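Local coordinates for protein TRAP dicarboxylate transporter, DctP subunit (Sulfurospirillum deleyianum, PDB 4OVS) that binds succinate and, as the solute-binding subunit, probably hands it over to a TRAP-type dicarboxylate transporter, at residues 177-182 with 307-312; 30-35 with 61-66; 226-231 with 292-297; 111-116 with 142-147. One frame throughout, in Å; residues are numbered along the deposited sequence.

Interaction 1: 177-182 with 307-312; sequences EAQFKA and KAMEAI
With CG swung well away from the backbone N (chi1 153°) and the chain straight beyond it, Q179 lays its aliphatic stem across the end of selenomethionine M309, whose chain bends at its last torsion (chi3 147°). M309 CE lies 3.4 Å from Q179 CG and M309 SE 4.0 Å from that same carbon, so a methylene rather than the amide takes the closest touch. I312 reaches the other helix with both branches: CD1 is 3.9 Å from Q179 CA and 4.3 Å from A178 CB, while CG2 rests 3.7 Å from A182 CB. The A182 methyl, CB, also approaches the backbone oxygen of A308 at 3.9 Å. Apolar contacts join the end regions of helices 174-181 and 299-310, and the residues just after them, within the two-lobed fold of the family 7 solute-binding proteins, the small A178 and A182, four residues apart, leaving room for I312. The polar end of Q179 looks elsewhere, NE2 donating to E208 OE1. Cutting this side chain back to an alanine is likely to leave the M309 methyl without the stem it rests on and E208 OE1 without this donor. Around the pair, Q179 also touches P107 and H231, and A178 touches F316.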
loop_
_atom_site.group_PDB
_atom_site.type_symbol
_atom_site.label_atom_id
_atom_site.label_comp_id
_atom_site.label_asym_id
_atom_site.label_seq_id
_atom_site.Cartn_x
_atom_site.Cartn_y
_atom_site.Cartn_z
ATOM N N GLU A 177 -1.159 -1.369 14.645
ATOM C CA GLU A 177 -2.029 -1.257 15.812
ATOM C C GLU A 177 -1.222 -0.761 17.001
ATOM O O GLU A 177 -1.718 -0.006 17.826
ATOM C CB GLU A 177 -2.865 -2.526 16.115
ATOM C CG GLU A 177 -2.169 -3.832 16.198
ATOM C CD GLU A 177 -3.156 -4.990 16.376
ATOM O OE1 GLU A 177 -3.286 -5.830 15.454
ATOM O OE2 GLU A 177 -3.806 -5.056 17.447
ATOM N N ALA A 178 0.033 -1.166 17.068
ATOM C CA ALA A 178 0.949 -0.637 18.066
ATOM C C ALA A 178 1.156 0.876 17.870
ATOM O O ALA A 178 1.207 1.640 18.827
ATOM C CB ALA A 178 2.271 -1.380 17.978
ATOM N N GLN A 179 1.281 1.306 16.624
ATOM C CA GLN A 179 1.573 2.697 16.324
ATOM C C GLN A 179 0.493 3.633 16.858
ATOM O O GLN A 179 0.794 4.693 17.365
ATOM C CB GLN A 179 1.756 2.876 14.803
ATOM C CG GLN A 179 1.436 4.232 14.244
ATOM C CD GLN A 179 1.524 4.273 12.712
ATOM O OE1 GLN A 179 2.599 4.146 12.141
ATOM N NE2 GLN A 179 0.382 4.455 12.055
ATOM N N PHE A 180 -0.763 3.238 16.743
ATOM C CA PHE A 180 -1.858 4.107 17.145
ATOM C C PHE A 180 -2.143 3.976 18.624
ATOM O O PHE A 180 -2.605 4.927 19.280
ATOM C CB PHE A 180 -3.093 3.756 16.357
ATOM C CG PHE A 180 -3.154 4.410 15.025
ATOM C CD1 PHE A 180 -3.527 5.731 14.920
ATOM C CD2 PHE A 180 -2.865 3.700 13.881
ATOM C CE1 PHE A 180 -3.597 6.342 13.708
ATOM C CE2 PHE A 180 -2.923 4.312 12.640
ATOM C CZ PHE A 180 -3.294 5.635 12.556
ATOM N N LYS A 181 -1.886 2.792 19.150
ATOM C CA LYS A 181 -1.978 2.585 20.581
ATOM C C LYS A 181 -0.964 3.484 21.268
ATOM O O LYS A 181 -1.204 3.976 22.358
ATOM C CB LYS A 181 -1.740 1.118 20.932
ATOM C CG LYS A 181 -2.991 0.232 20.881
ATOM C CD LYS A 181 -2.627 -1.249 20.702
ATOM C CE LYS A 181 -3.684 -2.202 21.217
ATOM N NZ LYS A 181 -5.008 -1.961 20.619
ATOM N N ALA A 182 0.155 3.734 20.609
ATOM C CA ALA A 182 1.217 4.528 21.206
ATOM C C ALA A 182 0.806 5.974 21.433
ATOM O O ALA A 182 1.368 6.636 22.299
ATOM C CB ALA A 182 2.426 4.478 20.342
ATOM N N LYS A 307 9.091 10.957 17.918
ATOM C CA LYS A 307 9.426 10.421 19.222
ATOM C C LYS A 307 8.364 9.424 19.686
ATOM O O LYS A 307 8.673 8.314 20.117
ATOM C CB LYS A 307 9.553 11.534 20.257
ATOM C CG LYS A 307 9.914 10.969 21.638
ATOM C CD LYS A 307 10.087 12.031 22.693
ATOM C CE LYS A 307 10.557 11.403 24.007
ATOM N NZ LYS A 307 10.808 12.428 25.065
ATOM N N ALA A 308 7.105 9.811 19.583
ATOM C CA ALA A 308 6.046 9.009 20.165
ATOM C C ALA A 308 5.886 7.704 19.414
ATOM O O ALA A 308 5.577 6.675 20.013
ATOM C CB ALA A 308 4.736 9.783 20.144
HETATM N N MSE A 309 6.054 7.765 18.095
HETATM C CA MSE A 309 5.730 6.636 17.254
HETATM C C MSE A 309 6.893 5.647 17.097
HETATM O O MSE A 309 6.668 4.448 16.917
HETATM C CB MSE A 309 5.214 7.129 15.900
HETATM C CG MSE A 309 3.793 7.699 15.980
HETATM SE SE MSE A 309 3.047 7.943 14.164
HETATM C CE MSE A 309 1.121 7.583 14.494
ATOM N N GLU A 310 8.124 6.134 17.151
ATOM C CA GLU A 310 9.265 5.230 17.076
ATOM C C GLU A 310 9.431 4.419 18.344
ATOM O O GLU A 310 10.086 3.367 18.339
ATOM C CB GLU A 310 10.537 6.000 16.772
ATOM C CG GLU A 310 10.552 6.478 15.332
ATOM C CD GLU A 310 11.467 7.652 15.119
ATOM O OE1 GLU A 310 12.187 8.019 16.076
ATOM O OE2 GLU A 310 11.431 8.226 14.000
ATOM N N ALA A 311 8.829 4.886 19.429
ATOM C CA ALA A 311 8.966 4.198 20.708
ATOM C C ALA A 311 8.494 2.754 20.620
ATOM O O ALA A 311 8.795 1.949 21.482
ATOM C CB ALA A 311 8.193 4.951 21.817
ATOM N N ILE A 312 7.759 2.426 19.561
ATOM C CA ILE A 312 7.211 1.090 19.410
ATOM C C ILE A 312 8.224 0.062 18.841
ATOM O O ILE A 312 7.960 -1.148 18.869
ATOM C CB ILE A 312 5.970 1.113 18.507
ATOM C CG1 ILE A 312 6.366 1.252 17.035
ATOM C CG2 ILE A 312 5.000 2.269 18.905
ATOM C CD1 ILE A 312 5.190 1.128 16.084
#

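Interaction 2: 30-35 with 61-66; sequences VTHVVS and VIVFPN
V30 and T31 pair in parallel with V63 and F64 where strands 26-31 and 59-64 end in the mixed sheet, and the contact runs on into the loops that follow. V30 bonds to strand 59-64 through both its N and its O, straddling V63: V30 N donates to I62 O at 3.0 Å, and V30 O takes F64 N at 2.9 Å, nearly straight at 176°. H32 N then donates to F64 O at 3.1 Å. V30 CG2 touches V61 CG1 at 3.6 Å, on the face that V63 shares. The two strands belong to a beta-alpha-beta unit whose helix, 39-54, covers this face through V51 and D45. Beyond the strands, H32 has CG in the crowded position between backbone N and carbonyl carbon (chi1 69°), which turns one face of its imidazole to P65: P65 CA stands over it, 3.8 Å from the ring centroid, in a CH-pi contact. In the plane of that ring, H32 ND1 accepts from V34 N at 3.3 Å. V34 O takes N66 N from above its carbonyl plane at 3.0 Å, a bent bond (143°). N66 OD1 bonds to K217 NZ. The V34 side chain lies about 3 Å from the bound succinate, beside the succinate-binding K40 and N213.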
loop_
_atom_site.group_PDB
_atom_site.type_symbol
_atom_site.label_atom_id
_atom_site.label_comp_id
_atom_site.label_asym_id
_atom_site.label_seq_id
_atom_site.Cartn_x
_atom_site.Cartn_y
_atom_site.Cartn_z
ATOM N N VAL A 30 -6.133 -10.609 -13.079
ATOM C CA VAL A 30 -5.472 -9.770 -12.072
ATOM C C VAL A 30 -6.521 -9.179 -11.132
ATOM O O VAL A 30 -7.575 -8.734 -11.581
ATOM C CB VAL A 30 -4.723 -8.564 -12.709
ATOM C CG1 VAL A 30 -4.098 -7.794 -11.627
ATOM C CG2 VAL A 30 -3.659 -9.001 -13.705
ATOM N N THR A 31 -6.231 -9.156 -9.834
ATOM C CA THR A 31 -7.196 -8.698 -8.865
ATOM C C THR A 31 -6.509 -7.726 -7.949
ATOM O O THR A 31 -5.439 -8.003 -7.497
ATOM C CB THR A 31 -7.787 -9.876 -8.062
ATOM O OG1 THR A 31 -8.753 -9.415 -7.131
ATOM C CG2 THR A 31 -6.695 -10.677 -7.279
ATOM N N HIS A 32 -7.130 -6.567 -7.729
ATOM C CA HIS A 32 -6.677 -5.603 -6.716
ATOM C C HIS A 32 -7.839 -4.747 -6.180
ATOM O O HIS A 32 -8.981 -4.838 -6.695
ATOM C CB HIS A 32 -5.532 -4.723 -7.271
ATOM C CG HIS A 32 -5.931 -3.766 -8.346
ATOM N ND1 HIS A 32 -6.593 -2.589 -8.081
ATOM C CD2 HIS A 32 -5.676 -3.764 -9.677
ATOM C CE1 HIS A 32 -6.774 -1.925 -9.209
ATOM N NE2 HIS A 32 -6.212 -2.606 -10.190
ATOM N N VAL A 33 -7.548 -3.958 -5.138
ATOM C CA VAL A 33 -8.536 -3.302 -4.338
ATOM C C VAL A 33 -8.637 -1.774 -4.527
ATOM O O VAL A 33 -9.478 -1.125 -3.879
ATOM C CB VAL A 33 -8.302 -3.600 -2.815
ATOM C CG1 VAL A 33 -8.263 -5.127 -2.512
ATOM C CG2 VAL A 33 -7.020 -2.961 -2.335
ATOM N N VAL A 34 -7.766 -1.204 -5.353
ATOM C CA VAL A 34 -7.728 0.224 -5.636
ATOM C C VAL A 34 -8.400 0.686 -6.939
ATOM O O VAL A 34 -8.867 -0.111 -7.766
ATOM C CB VAL A 34 -6.243 0.794 -5.663
ATOM C CG1 VAL A 34 -5.509 0.538 -4.368
ATOM C CG2 VAL A 34 -5.472 0.315 -6.855
ATOM N N SER A 35 -8.531 2.000 -7.054
ATOM C CA SER A 35 -9.111 2.626 -8.241
ATOM C C SER A 35 -8.200 2.488 -9.440
ATOM O O SER A 35 -6.989 2.604 -9.309
ATOM C CB SER A 35 -9.261 4.133 -7.978
ATOM O OG SER A 35 -9.672 4.754 -9.166
ATOM N N VAL A 61 -5.222 -10.437 -20.746
ATOM C CA VAL A 61 -5.191 -10.193 -19.295
ATOM C C VAL A 61 -6.404 -9.304 -18.937
ATOM O O VAL A 61 -6.572 -8.234 -19.543
ATOM C CB VAL A 61 -3.929 -9.508 -18.886
ATOM C CG1 VAL A 61 -3.945 -9.227 -17.332
ATOM C CG2 VAL A 61 -2.663 -10.317 -19.308
ATOM N N ILE A 62 -7.248 -9.763 -18.023
ATOM C CA ILE A 62 -8.407 -8.991 -17.552
ATOM C C ILE A 62 -8.132 -8.567 -16.099
ATOM O O ILE A 62 -7.772 -9.377 -15.248
ATOM C CB ILE A 62 -9.706 -9.786 -17.644
ATOM C CG1 ILE A 62 -9.961 -10.215 -19.096
ATOM C CG2 ILE A 62 -10.937 -8.961 -17.064
ATOM C CD1 ILE A 62 -9.818 -9.105 -20.126
ATOM N N VAL A 63 -8.243 -7.273 -15.851
ATOM C CA VAL A 63 -7.937 -6.679 -14.556
ATOM C C VAL A 63 -9.257 -6.290 -13.855
ATOM O O VAL A 63 -10.079 -5.574 -14.413
ATOM C CB VAL A 63 -7.096 -5.382 -14.722
ATOM C CG1 VAL A 63 -6.870 -4.729 -13.372
ATOM C CG2 VAL A 63 -5.759 -5.651 -15.411
ATOM N N PHE A 64 -9.444 -6.778 -12.629
ATOM C CA PHE A 64 -10.549 -6.441 -11.804
ATOM C C PHE A 64 -10.108 -5.544 -10.644
ATOM O O PHE A 64 -9.552 -6.018 -9.654
ATOM C CB PHE A 64 -11.149 -7.737 -11.227
ATOM C CG PHE A 64 -11.788 -8.634 -12.250
ATOM C CD1 PHE A 64 -13.110 -8.512 -12.564
ATOM C CD2 PHE A 64 -11.053 -9.637 -12.876
ATOM C CE1 PHE A 64 -13.702 -9.361 -13.490
ATOM C CE2 PHE A 64 -11.656 -10.494 -13.797
ATOM C CZ PHE A 64 -12.953 -10.354 -14.108
ATOM N N PRO A 65 -10.351 -4.235 -10.749
ATOM C CA PRO A 65 -9.976 -3.338 -9.662
ATOM C C PRO A 65 -11.039 -3.225 -8.581
ATOM O O PRO A 65 -12.056 -3.929 -8.653
ATOM C CB PRO A 65 -9.863 -2.000 -10.383
ATOM C CG PRO A 65 -10.969 -2.065 -11.355
ATOM C CD PRO A 65 -10.972 -3.512 -11.855
ATOM N N ASN A 66 -10.804 -2.343 -7.599
ATOM C CA ASN A 66 -11.813 -1.974 -6.619
ATOM C C ASN A 66 -12.467 -3.202 -5.937
ATOM O O ASN A 66 -13.634 -3.190 -5.594
ATOM C CB ASN A 66 -12.879 -1.126 -7.280
ATOM C CG ASN A 66 -12.462 0.335 -7.458
ATOM O OD1 ASN A 66 -11.855 0.948 -6.561
ATOM N ND2 ASN A 66 -12.756 0.885 -8.632
HETATM O O HOH W 1 -10.854 -7.598 -7.521
HETATM O O HOH W 2 -12.578 4.031 -9.097
#

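Interaction 3: 226-231 with 292-297; sequences LTLSNH and LKIHTL
L226 and T227 pair in parallel with I294 and H295, and three backbone hydrogen bonds carry the register. L226 N donates to K293 O at 3.0 Å, L226 O receives H295 N at 2.7 Å, and H295 O receives L228 N at 2.9 Å, all three close to straight. CA-H...O contacts of I294 with L226 O and of T227 with H295 O lie alongside. After the last bridge the chains part: L228 is the centre of an inverse gamma turn, and a water spans the widening gap, donating to L228 O and accepting from L297 N.

Apolar contacts flank the ladder. On the face of L226 and I294, L292 CD1 lies 4.1 Å from L226 CB, and L228 CD1 touches both I294 CG2 and T296 CG2, running beside the T296 side chain in the same direction. On the face of T227 and H295, T227 has OG1 beside the backbone N (chi1 -64°), which turns its CG2 methyl to L297 CD2, 3.7 Å away, with the two side chains nearly at right angles.

Polar side chains bond mainly outward. T227 OG1 bonds to I157 O and H295 NE2 to D225 OD2. S229 OG lies in the plane of the H231 ring, 2.8 Å from H231 ND1, and also bonds to L150 N.

In the mixed sheet, strand 225-227 lies between 293-295 and the long strand 137-152. Helix 253-289 packs on L292 and I294 through I282, Y285, A286 and S283, while helix 299-310 meets L297 with W305 and H231 with M309.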
loop_
_atom_site.group_PDB
_atom_site.type_symbol
_atom_site.label_atom_id
_atom_site.label_comp_id
_atom_site.label_asym_id
_atom_site.label_seq_id
_atom_site.Cartn_x
_atom_site.Cartn_y
_atom_site.Cartn_z
ATOM N N LEU A 226 -7.370 16.801 7.210
ATOM C CA LEU A 226 -6.228 16.042 6.706
ATOM C C LEU A 226 -4.913 16.658 7.161
ATOM O O LEU A 226 -4.680 17.859 6.985
ATOM C CB LEU A 226 -6.236 15.995 5.166
ATOM C CG LEU A 226 -5.014 15.350 4.505
ATOM C CD1 LEU A 226 -4.958 13.881 4.728
ATOM C CD2 LEU A 226 -5.007 15.623 2.994
ATOM N N THR A 227 -4.041 15.832 7.729
ATOM C CA THR A 227 -2.732 16.295 8.168
ATOM C C THR A 227 -1.631 15.646 7.362
ATOM O O THR A 227 -1.536 14.419 7.278
ATOM C CB THR A 227 -2.527 16.021 9.676
ATOM O OG1 THR A 227 -3.469 16.791 10.410
ATOM C CG2 THR A 227 -1.163 16.414 10.124
ATOM N N LEU A 228 -0.792 16.470 6.749
ATOM C CA LEU A 228 0.302 15.940 5.920
ATOM C C LEU A 228 1.444 15.455 6.827
ATOM O O LEU A 228 2.491 16.074 6.959
ATOM C CB LEU A 228 0.749 16.969 4.883
ATOM C CG LEU A 228 -0.370 17.439 3.939
ATOM C CD1 LEU A 228 0.088 18.500 2.995
ATOM C CD2 LEU A 228 -0.953 16.339 3.140
ATOM N N SER A 229 1.187 14.330 7.472
ATOM C CA SER A 229 2.076 13.773 8.485
ATOM C C SER A 229 3.220 12.928 7.931
ATOM O O SER A 229 4.272 12.841 8.533
ATOM C CB SER A 229 1.258 12.935 9.454
ATOM O OG SER A 229 0.453 12.012 8.762
ATOM N N ASN A 230 3.026 12.285 6.792
ATOM C CA ASN A 230 4.122 11.527 6.217
ATOM C C ASN A 230 4.727 10.565 7.214
ATOM O O ASN A 230 5.907 10.350 7.226
ATOM C CB ASN A 230 5.211 12.486 5.729
ATOM C CG ASN A 230 4.798 13.234 4.504
ATOM O OD1 ASN A 230 4.680 12.664 3.435
ATOM N ND2 ASN A 230 4.549 14.521 4.654
ATOM N N HIS A 231 3.901 9.944 8.032
ATOM C CA HIS A 231 4.428 9.316 9.226
ATOM C C HIS A 231 4.802 7.856 8.985
ATOM O O HIS A 231 5.516 7.274 9.779
ATOM C CB HIS A 231 3.399 9.449 10.331
ATOM C CG HIS A 231 2.133 8.747 10.010
ATOM N ND1 HIS A 231 1.107 9.341 9.310
ATOM C CD2 HIS A 231 1.767 7.463 10.208
ATOM C CE1 HIS A 231 0.134 8.463 9.139
ATOM N NE2 HIS A 231 0.517 7.315 9.666
ATOM N N LEU A 292 -13.108 20.628 4.075
ATOM C CA LEU A 292 -11.865 19.960 4.452
ATOM C C LEU A 292 -10.825 21.021 4.765
ATOM O O LEU A 292 -10.681 21.989 4.032
ATOM C CB LEU A 292 -11.397 19.034 3.338
ATOM C CG LEU A 292 -10.021 18.396 3.522
ATOM C CD1 LEU A 292 -10.079 17.404 4.643
ATOM C CD2 LEU A 292 -9.568 17.723 2.250
ATOM N N LYS A 293 -10.146 20.873 5.894
ATOM C CA LYS A 293 -8.996 21.704 6.203
ATOM C C LYS A 293 -7.761 20.811 6.071
ATOM O O LYS A 293 -7.779 19.680 6.542
ATOM C CB LYS A 293 -9.064 22.236 7.635
ATOM C CG LYS A 293 -10.320 22.984 7.994
ATOM C CD LYS A 293 -10.494 24.279 7.197
ATOM C CE LYS A 293 -9.368 25.282 7.451
ATOM N NZ LYS A 293 -9.619 26.634 6.810
ATOM N N ILE A 294 -6.716 21.314 5.428
ATOM C CA ILE A 294 -5.450 20.595 5.251
ATOM C C ILE A 294 -4.382 21.216 6.154
ATOM O O ILE A 294 -4.146 22.417 6.117
ATOM C CB ILE A 294 -5.038 20.665 3.795
ATOM C CG1 ILE A 294 -6.197 20.185 2.936
ATOM C CG2 ILE A 294 -3.732 19.879 3.507
ATOM C CD1 ILE A 294 -6.015 20.465 1.475
ATOM N N HIS A 295 -3.744 20.418 6.999
ATOM C CA HIS A 295 -2.780 20.957 7.953
ATOM C C HIS A 295 -1.417 20.422 7.669
ATOM O O HIS A 295 -1.271 19.245 7.438
ATOM C CB HIS A 295 -3.129 20.564 9.379
ATOM C CG HIS A 295 -4.556 20.783 9.717
ATOM N ND1 HIS A 295 -5.054 22.017 10.068
ATOM C CD2 HIS A 295 -5.604 19.931 9.746
ATOM C CE1 HIS A 295 -6.346 21.913 10.310
ATOM N NE2 HIS A 295 -6.707 20.659 10.119
ATOM N N THR A 296 -0.426 21.298 7.726
ATOM C CA THR A 296 0.957 20.931 7.561
ATOM C C THR A 296 1.648 21.063 8.914
ATOM O O THR A 296 1.240 21.855 9.722
ATOM C CB THR A 296 1.641 21.849 6.554
ATOM O OG1 THR A 296 1.652 23.166 7.065
ATOM C CG2 THR A 296 0.909 21.861 5.261
ATOM N N LEU A 297 2.691 20.282 9.165
ATOM C CA LEU A 297 3.287 20.254 10.490
ATOM C C LEU A 297 4.528 21.140 10.607
ATOM O O LEU A 297 5.289 21.315 9.657
ATOM C CB LEU A 297 3.649 18.817 10.886
ATOM C CG LEU A 297 2.500 17.808 10.975
ATOM C CD1 LEU A 297 3.056 16.441 11.317
ATOM C CD2 LEU A 297 1.442 18.226 11.988
HETATM O O HOH W 3 3.211 18.550 7.281
#

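Interaction 4: 111-116 with 142-147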
loop_
_atom_site.group_PDB
_atom_site.type_symbol
_atom_site.label_atom_id
_atom_site.label_comp_id
_atom_site.label_asym_id
_atom_site.label_seq_id
_atom_site.Cartn_x
_atom_site.Cartn_y
_atom_site.Cartn_z
ATOM N N ARG A 111 13.284 7.597 5.053
ATOM C CA ARG A 111 13.556 9.033 5.104
ATOM C C ARG A 111 12.977 9.750 3.922
ATOM O O ARG A 111 12.659 10.928 4.017
ATOM C CB ARG A 111 15.051 9.309 5.061
ATOM C CG ARG A 111 15.840 8.714 6.158
ATOM C CD ARG A 111 17.246 9.254 6.146
ATOM N NE ARG A 111 17.993 8.927 4.933
ATOM C CZ ARG A 111 18.542 7.737 4.679
ATOM N NH1 ARG A 111 18.410 6.720 5.527
ATOM N NH2 ARG A 111 19.225 7.551 3.555
ATOM N N ASP A 112 12.883 9.060 2.792
ATOM C CA ASP A 112 12.444 9.678 1.553
ATOM C C ASP A 112 12.452 8.600 0.495
ATOM O O ASP A 112 12.697 7.436 0.824
ATOM C CB ASP A 112 13.300 10.892 1.181
ATOM C CG ASP A 112 14.785 10.614 1.223
ATOM O OD1 ASP A 112 15.206 9.453 1.041
ATOM O OD2 ASP A 112 15.563 11.566 1.418
ATOM N N LYS A 113 12.152 8.943 -0.754
ATOM C CA LYS A 113 12.020 7.935 -1.789
ATOM C C LYS A 113 13.364 7.390 -2.208
ATOM O O LYS A 113 13.476 6.243 -2.655
ATOM C CB LYS A 113 11.319 8.504 -3.026
ATOM C CG LYS A 113 9.845 8.824 -2.826
ATOM C CD LYS A 113 8.991 7.579 -2.821
ATOM C CE LYS A 113 7.507 7.902 -2.612
ATOM N NZ LYS A 113 6.726 8.180 -3.863
ATOM N N ASP A 114 14.394 8.223 -2.113
ATOM C CA ASP A 114 15.730 7.778 -2.443
ATOM C C ASP A 114 16.095 6.631 -1.498
ATOM O O ASP A 114 16.602 5.591 -1.913
ATOM C CB ASP A 114 16.711 8.959 -2.304
ATOM C CG ASP A 114 18.158 8.547 -2.490
ATOM O OD1 ASP A 114 18.600 8.398 -3.659
ATOM O OD2 ASP A 114 18.864 8.395 -1.465
ATOM N N HIS A 115 15.849 6.841 -0.207
ATOM C CA HIS A 115 16.110 5.809 0.782
ATOM C C HIS A 115 15.326 4.538 0.441
ATOM O O HIS A 115 15.897 3.455 0.342
ATOM C CB HIS A 115 15.732 6.305 2.179
ATOM C CG HIS A 115 16.093 5.346 3.270
ATOM N ND1 HIS A 115 15.388 5.246 4.452
ATOM C CD2 HIS A 115 17.075 4.420 3.342
ATOM C CE1 HIS A 115 15.935 4.311 5.211
ATOM N NE2 HIS A 115 16.970 3.808 4.566
ATOM N N LEU A 116 14.018 4.694 0.241
ATOM C CA LEU A 116 13.110 3.587 -0.050
ATOM C C LEU A 116 13.598 2.680 -1.170
ATOM O O LEU A 116 13.694 1.451 -1.044
ATOM C CB LEU A 116 11.750 4.163 -0.463
ATOM C CG LEU A 116 10.658 3.158 -0.841
ATOM C CD1 LEU A 116 10.185 2.520 0.425
ATOM C CD2 LEU A 116 9.447 3.768 -1.573
ATOM N N TYR A 142 8.667 -4.748 -6.540
ATOM C CA TYR A 142 8.005 -3.761 -5.714
ATOM C C TYR A 142 7.485 -2.577 -6.515
ATOM O O TYR A 142 8.187 -2.065 -7.418
ATOM C CB TYR A 142 8.959 -3.232 -4.660
ATOM C CG TYR A 142 9.426 -4.268 -3.660
ATOM C CD1 TYR A 142 8.593 -4.685 -2.657
ATOM C CD2 TYR A 142 10.706 -4.787 -3.695
ATOM C CE1 TYR A 142 8.999 -5.604 -1.714
ATOM C CE2 TYR A 142 11.126 -5.733 -2.749
ATOM C CZ TYR A 142 10.265 -6.128 -1.754
ATOM O OH TYR A 142 10.647 -7.063 -0.789
ATOM N N TRP A 143 6.266 -2.160 -6.141
ATOM C CA TRP A 143 5.568 -0.961 -6.634
ATOM C C TRP A 143 5.352 0.055 -5.513
ATOM O O TRP A 143 5.293 -0.327 -4.350
ATOM C CB TRP A 143 4.218 -1.350 -7.205
ATOM C CG TRP A 143 4.220 -2.016 -8.542
ATOM C CD1 TRP A 143 5.288 -2.542 -9.202
ATOM C CD2 TRP A 143 3.078 -2.275 -9.357
ATOM N NE1 TRP A 143 4.879 -3.063 -10.415
ATOM C CE2 TRP A 143 3.526 -2.909 -10.530
ATOM C CE3 TRP A 143 1.703 -1.985 -9.233
ATOM C CZ2 TRP A 143 2.663 -3.253 -11.579
ATOM C CZ3 TRP A 143 0.874 -2.311 -10.263
ATOM C CH2 TRP A 143 1.348 -2.930 -11.429
ATOM N N ASP A 144 5.208 1.352 -5.876
ATOM C CA ASP A 144 5.170 2.487 -4.945
ATOM C C ASP A 144 3.713 3.002 -4.854
ATOM O O ASP A 144 3.028 3.046 -5.873
ATOM C CB ASP A 144 5.988 3.643 -5.548
ATOM C CG ASP A 144 6.100 4.838 -4.645
ATOM O OD1 ASP A 144 5.803 4.756 -3.434
ATOM O OD2 ASP A 144 6.535 5.908 -5.157
ATOM N N ALA A 145 3.270 3.353 -3.659
ATOM C CA ALA A 145 2.074 4.176 -3.505
ATOM C C ALA A 145 2.509 5.536 -3.039
ATOM O O ALA A 145 2.514 6.448 -3.821
ATOM C CB ALA A 145 1.016 3.545 -2.532
ATOM N N GLY A 146 2.865 5.656 -1.754
ATOM C CA GLY A 146 3.423 6.863 -1.233
ATOM C C GLY A 146 3.415 6.857 0.279
ATOM O O GLY A 146 2.975 5.906 0.915
ATOM N N PHE A 147 3.905 7.946 0.852
ATOM C CA PHE A 147 3.840 8.137 2.278
ATOM C C PHE A 147 2.403 8.435 2.717
ATOM O O PHE A 147 1.603 8.957 1.951
ATOM C CB PHE A 147 4.787 9.259 2.697
ATOM C CG PHE A 147 6.226 8.867 2.645
ATOM C CD1 PHE A 147 6.838 8.257 3.735
ATOM C CD2 PHE A 147 6.955 9.074 1.507
ATOM C CE1 PHE A 147 8.141 7.890 3.682
ATOM C CE2 PHE A 147 8.261 8.702 1.455
ATOM C CZ PHE A 147 8.859 8.113 2.551
HETATM O O HOH W 4 3.975 8.914 -3.962
#
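K113 NZ meets D144 OD2 at 2.6 Å in a salt bridge, approaching the syn lone pair, on the side of the other carboxylate oxygen. The two side chains come from opposite directions: D144 reaches out of its strand with CG anti to the backbone N (chi1 -176°), and K113 folds back at chi2 (-76°) and again at chi4. A water accepts from K113 NZ at 2.8 Å and donates to A145 O, giving the ammonium a second partner. L116 CD2 lies 4.2 Å from D144 OD1, an apolar group beside a buried carboxylate. The F147 ring meets the start of the helix obliquely, F147 CZ 4.0 Å from D112 CA and F147 CE2 4.2 Å from K113 CE.

The second shell fixes both partners. D144 OD1 is bonded to Y233 OH, so each carboxylate oxygen has its own mate. A leucine in place of D144 would probably leave the K113 charge without its carboxylate mate, the water its remaining partner here, and take this bond from Y233 OH. On the helix side, D112 is the N-cap of helix 113-120, its OD1 accepting from H115 N at 3.0 Å. R111 N donates to H115 ND1 in the ring plane, and R111 NH1 lies over the centre of that ring.

Directly after D144 comes a classic beta bulge: A145, whose O is the water's other partner, and G146 both face L234, where the long strand 137-152 pairs with 233-241, the strand that carries the succinate-binding Y236.

Interactions 2, 3 and 4 reach the same mixed sheet, while interaction 1 joins two helices. Interaction 3 is nested within the chain loop closed by interaction 1, and the two touch: Q179 NE2 lies 3.7 Å from H231 NE2, both bonding to E208 OE1. Interactions 3 and 4 meet where N230, in the loop after strand 225-227, packs OD1 3.5 Å from F147 CB on the neighbouring strand 137-152. Interaction 2 stands apart, its nearest atoms about 7 Å from interaction 4 and about 17 Å from interaction 1. It alone lies against succinate; the ligand is about 9 Å from G146, 11 Å from the Q179 side chain and 13 Å from that of L226.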